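Local coordinates for mannosylglycerate hydrolase MGH1-like glycoside hydrolase domain-containing protein (Thermus thermophilus HB8, PDB 4WVA) that hydrolyses mannosylglycerate to mannose and glycerate, and probably also glucosylglycerate to glucose and glycerate, as a GH63 glycoside hydrolase built on an (alpha/alpha)6 barrel, at residues A19-A24 with L41-V46. Numbering follows the deposited sequence.
Sequences AFTVPA and LGWTQV
W43 reaches across to T21 with the edge of its indole, and the whole contact comes down to one hydrogen bond: NE1 of W43 gives its N-H to OG1 of T21 at 3.0 Å. The hydroxyl oxygen lies 8° out of the ring plane, and the N-H...O angle is 156°, so the bond is slightly bent but makes good use of the in-plane N-H. Little else touches. The same OG1 of T21 stands 3.7 Å from CE2 of W43. The backbones stay well apart, 10.0 Å between the CA atoms of T21 and W43, and the indole spans that gap. On the threonine, chi1 of -47° sets OG1 beside the backbone N and anti to the carbonyl carbon, and puts CG2 anti to the backbone N; with this rotation the oxygen rather than the methyl meets the indole.

The contact ties the loop between helix 4-15 and strand 31-32 to helix 33-43. Helix 48-62 supplies the neighbouring charges: OE1 of E54 is the strongest polar partner of T21 OG1, R50 NH2 adds a weak bond, and R50 also makes a cation-pi contact with the indole of W43. L12 and Q13 of helix 4-15 pack against W43 as well.

Both residues are buried, and the T21 side chain lies about 8 Å from that of D35, a probable substrate-binding residue. The indole N-H is satisfied by the hydroxyl, which in turn probably gives its own proton to the E54 carboxylate. The bond helps fix the rotation of the ring, and a single hydroxyl joins the loop to helices 33-43 and 48-62.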
ATOM      1  N   ALA A  19      27.677  12.499 -27.911  1.00 17.42           N
ATOM      2  CA  ALA A  19      26.324  12.029 -27.671  1.00 17.27           C
ATOM      3  C   ALA A  19      26.209  11.138 -26.442  1.00 15.67           C
ATOM      4  O   ALA A  19      25.100  10.842 -26.004  1.00 16.54           O
ATOM      5  CB  ALA A  19      25.841  11.261 -28.889  1.00 19.42           C
ATOM      6  N   PHE A  20      27.335  10.687 -25.900  1.00 13.90           N
ATOM      7  CA  PHE A  20      27.332   9.843 -24.707  1.00 13.42           C
ATOM      8  C   PHE A  20      28.593  10.133 -23.915  1.00 12.67           C
ATOM      9  O   PHE A  20      29.503  10.802 -24.404  1.00 12.96           O
ATOM     10  CB  PHE A  20      27.236   8.356 -25.055  1.00 13.21           C
ATOM     11  CG  PHE A  20      28.482   7.800 -25.698  1.00 13.48           C
ATOM     12  CD1 PHE A  20      29.466   7.190 -24.940  1.00 13.98           C
ATOM     13  CD2 PHE A  20      28.651   7.887 -27.073  1.00 13.46           C
ATOM     14  CE1 PHE A  20      30.634   6.721 -25.539  1.00 14.45           C
ATOM     15  CE2 PHE A  20      29.805   7.411 -27.674  1.00 13.96           C
ATOM     16  CZ  PHE A  20      30.782   6.811 -26.907  1.00 14.65           C
ATOM     17  N   THR A  21      28.605   9.664 -22.671  1.00 11.07           N
ATOM     18  CA  THR A  21      29.688   9.905 -21.748  1.00 10.45           C
ATOM     19  C   THR A  21      30.247   8.562 -21.313  1.00 10.74           C
ATOM     20  O   THR A  21      29.502   7.664 -20.905  1.00 10.61           O
ATOM     21  CB  THR A  21      29.164  10.682 -20.527  1.00  9.78           C
ATOM     22  OG1 THR A  21      28.348  11.776 -20.972  1.00 10.32           O
ATOM     23  CG2 THR A  21      30.295  11.175 -19.678  1.00  9.63           C
ATOM     24  N   VAL A  22      31.548   8.369 -21.452  1.00 10.43           N
ATOM     25  CA  VAL A  22      32.159   7.167 -20.894  1.00 10.42           C
ATOM     26  C   VAL A  22      32.145   7.211 -19.373  1.00 10.62           C
ATOM     27  O   VAL A  22      32.333   8.268 -18.789  1.00 10.81           O
ATOM     28  CB  VAL A  22      33.598   6.922 -21.377  1.00 10.77           C
ATOM     29  CG1 VAL A  22      33.614   6.780 -22.882  1.00 11.08           C
ATOM     30  CG2 VAL A  22      34.574   7.989 -20.889  1.00 10.68           C
ATOM     31  N   PRO A  23      31.907   6.059 -18.722  1.00 10.61           N
ATOM     32  CA  PRO A  23      31.976   6.097 -17.260  1.00 10.60           C
ATOM     33  C   PRO A  23      33.338   6.487 -16.704  1.00 10.94           C
ATOM     34  O   PRO A  23      33.420   7.124 -15.650  1.00 10.27           O
ATOM     35  CB  PRO A  23      31.586   4.675 -16.850  1.00 10.55           C
ATOM     36  CG  PRO A  23      30.692   4.220 -17.952  1.00 10.82           C
ATOM     37  CD  PRO A  23      31.264   4.824 -19.203  1.00 10.85           C
ATOM     38  N   ALA A  24      34.406   6.097 -17.403  1.00 11.24           N
ATOM     39  CA  ALA A  24      35.758   6.512 -17.021  1.00 12.13           C
ATOM     40  C   ALA A  24      36.667   6.269 -18.210  1.00 12.77           C
ATOM     41  O   ALA A  24      36.524   5.260 -18.867  1.00 12.44           O
ATOM     42  CB  ALA A  24      36.253   5.732 -15.825  1.00 12.70           C
ATOM     43  N   LEU A  41      21.542  13.187 -15.325  1.00 10.41           N
ATOM     44  CA  LEU A  41      21.186  14.113 -14.238  1.00 10.80           C
ATOM     45  C   LEU A  41      22.257  15.177 -14.021  1.00 11.01           C
ATOM     46  O   LEU A  41      21.933  16.350 -13.757  1.00 11.40           O
ATOM     47  CB  LEU A  41      20.925  13.345 -12.942  1.00 10.90           C
ATOM     48  CG  LEU A  41      19.702  12.418 -12.944  1.00 10.96           C
ATOM     49  CD1 LEU A  41      19.624  11.578 -11.666  1.00 11.63           C
ATOM     50  CD2 LEU A  41      18.424  13.217 -13.153  1.00 11.29           C
ATOM     51  N   GLY A  42      23.525  14.790 -14.154  1.00 10.80           N
ATOM     52  CA  GLY A  42      24.619  15.742 -14.066  1.00 11.10           C
ATOM     53  C   GLY A  42      24.586  16.761 -15.191  1.00 10.71           C
ATOM     54  O   GLY A  42      24.791  17.951 -14.962  1.00 10.71           O
ATOM     55  N   TRP A  43      24.314  16.296 -16.417  1.00 10.50           N
ATOM     56  CA  TRP A  43      24.272  17.193 -17.562  1.00 10.93           C
ATOM     57  C   TRP A  43      23.184  18.277 -17.449  1.00 11.94           C
ATOM     58  O   TRP A  43      23.301  19.345 -18.072  1.00 12.90           O
ATOM     59  CB  TRP A  43      24.112  16.412 -18.877  1.00 10.89           C
ATOM     60  CG  TRP A  43      25.362  15.708 -19.317  1.00 11.57           C
ATOM     61  CD1 TRP A  43      25.533  14.359 -19.473  1.00 12.04           C
ATOM     62  CD2 TRP A  43      26.612  16.308 -19.667  1.00 11.73           C
ATOM     63  NE1 TRP A  43      26.822  14.085 -19.887  1.00 12.67           N
ATOM     64  CE2 TRP A  43      27.497  15.265 -20.025  1.00 12.31           C
ATOM     65  CE3 TRP A  43      27.070  17.632 -19.735  1.00 12.26           C
ATOM     66  CZ2 TRP A  43      28.804  15.500 -20.444  1.00 12.84           C
ATOM     67  CZ3 TRP A  43      28.369  17.857 -20.140  1.00 12.88           C
ATOM     68  CH2 TRP A  43      29.217  16.806 -20.498  1.00 12.72           C
ATOM     69  N   THR A  44      22.148  18.038 -16.644  1.00 11.91           N
ATOM     70  CA  THR A  44      21.094  19.063 -16.450  1.00 12.67           C
ATOM     71  C   THR A  44      21.682  20.347 -15.852  1.00 13.17           C
ATOM     72  O   THR A  44      21.052  21.412 -15.919  1.00 13.47           O
ATOM     73  CB  THR A  44      19.935  18.617 -15.518  1.00 12.88           C
ATOM     74  OG1 THR A  44      20.415  18.440 -14.180  1.00 13.11           O
ATOM     75  CG2 THR A  44      19.272  17.347 -15.998  1.00 13.60           C
ATOM     76  N   GLN A  45      22.856  20.238 -15.233  1.00 13.64           N
ATOM     77  CA  GLN A  45      23.533  21.378 -14.618  1.00 14.38           C
ATOM     78  C   GLN A  45      24.429  22.121 -15.609  1.00 14.92           C
ATOM     79  O   GLN A  45      25.040  23.132 -15.247  1.00 16.60           O
ATOM     80  CB  GLN A  45      24.369  20.905 -13.432  1.00 14.64           C
ATOM     81  CG  GLN A  45      23.566  20.272 -12.327  1.00 14.79           C
ATOM     82  CD  GLN A  45      22.455  21.182 -11.870  1.00 15.78           C
ATOM     83  OE1 GLN A  45      22.706  22.217 -11.224  1.00 15.93           O
ATOM     84  NE2 GLN A  45      21.225  20.811 -12.193  1.00 17.19           N
ATOM     85  N   VAL A  46      24.495  21.627 -16.843  1.00 14.18           N
ATOM     86  CA  VAL A  46      25.361  22.172 -17.887  1.00 15.08           C
ATOM     87  C   VAL A  46      24.543  22.568 -19.102  1.00 15.18           C
ATOM     88  O   VAL A  46      24.652  23.693 -19.601  1.00 15.81           O
ATOM     89  CB  VAL A  46      26.448  21.149 -18.312  1.00 15.07           C
ATOM     90  CG1 VAL A  46      27.356  21.701 -19.401  1.00 16.00           C
ATOM     91  CG2 VAL A  46      27.296  20.736 -17.128  1.00 15.78           C
TER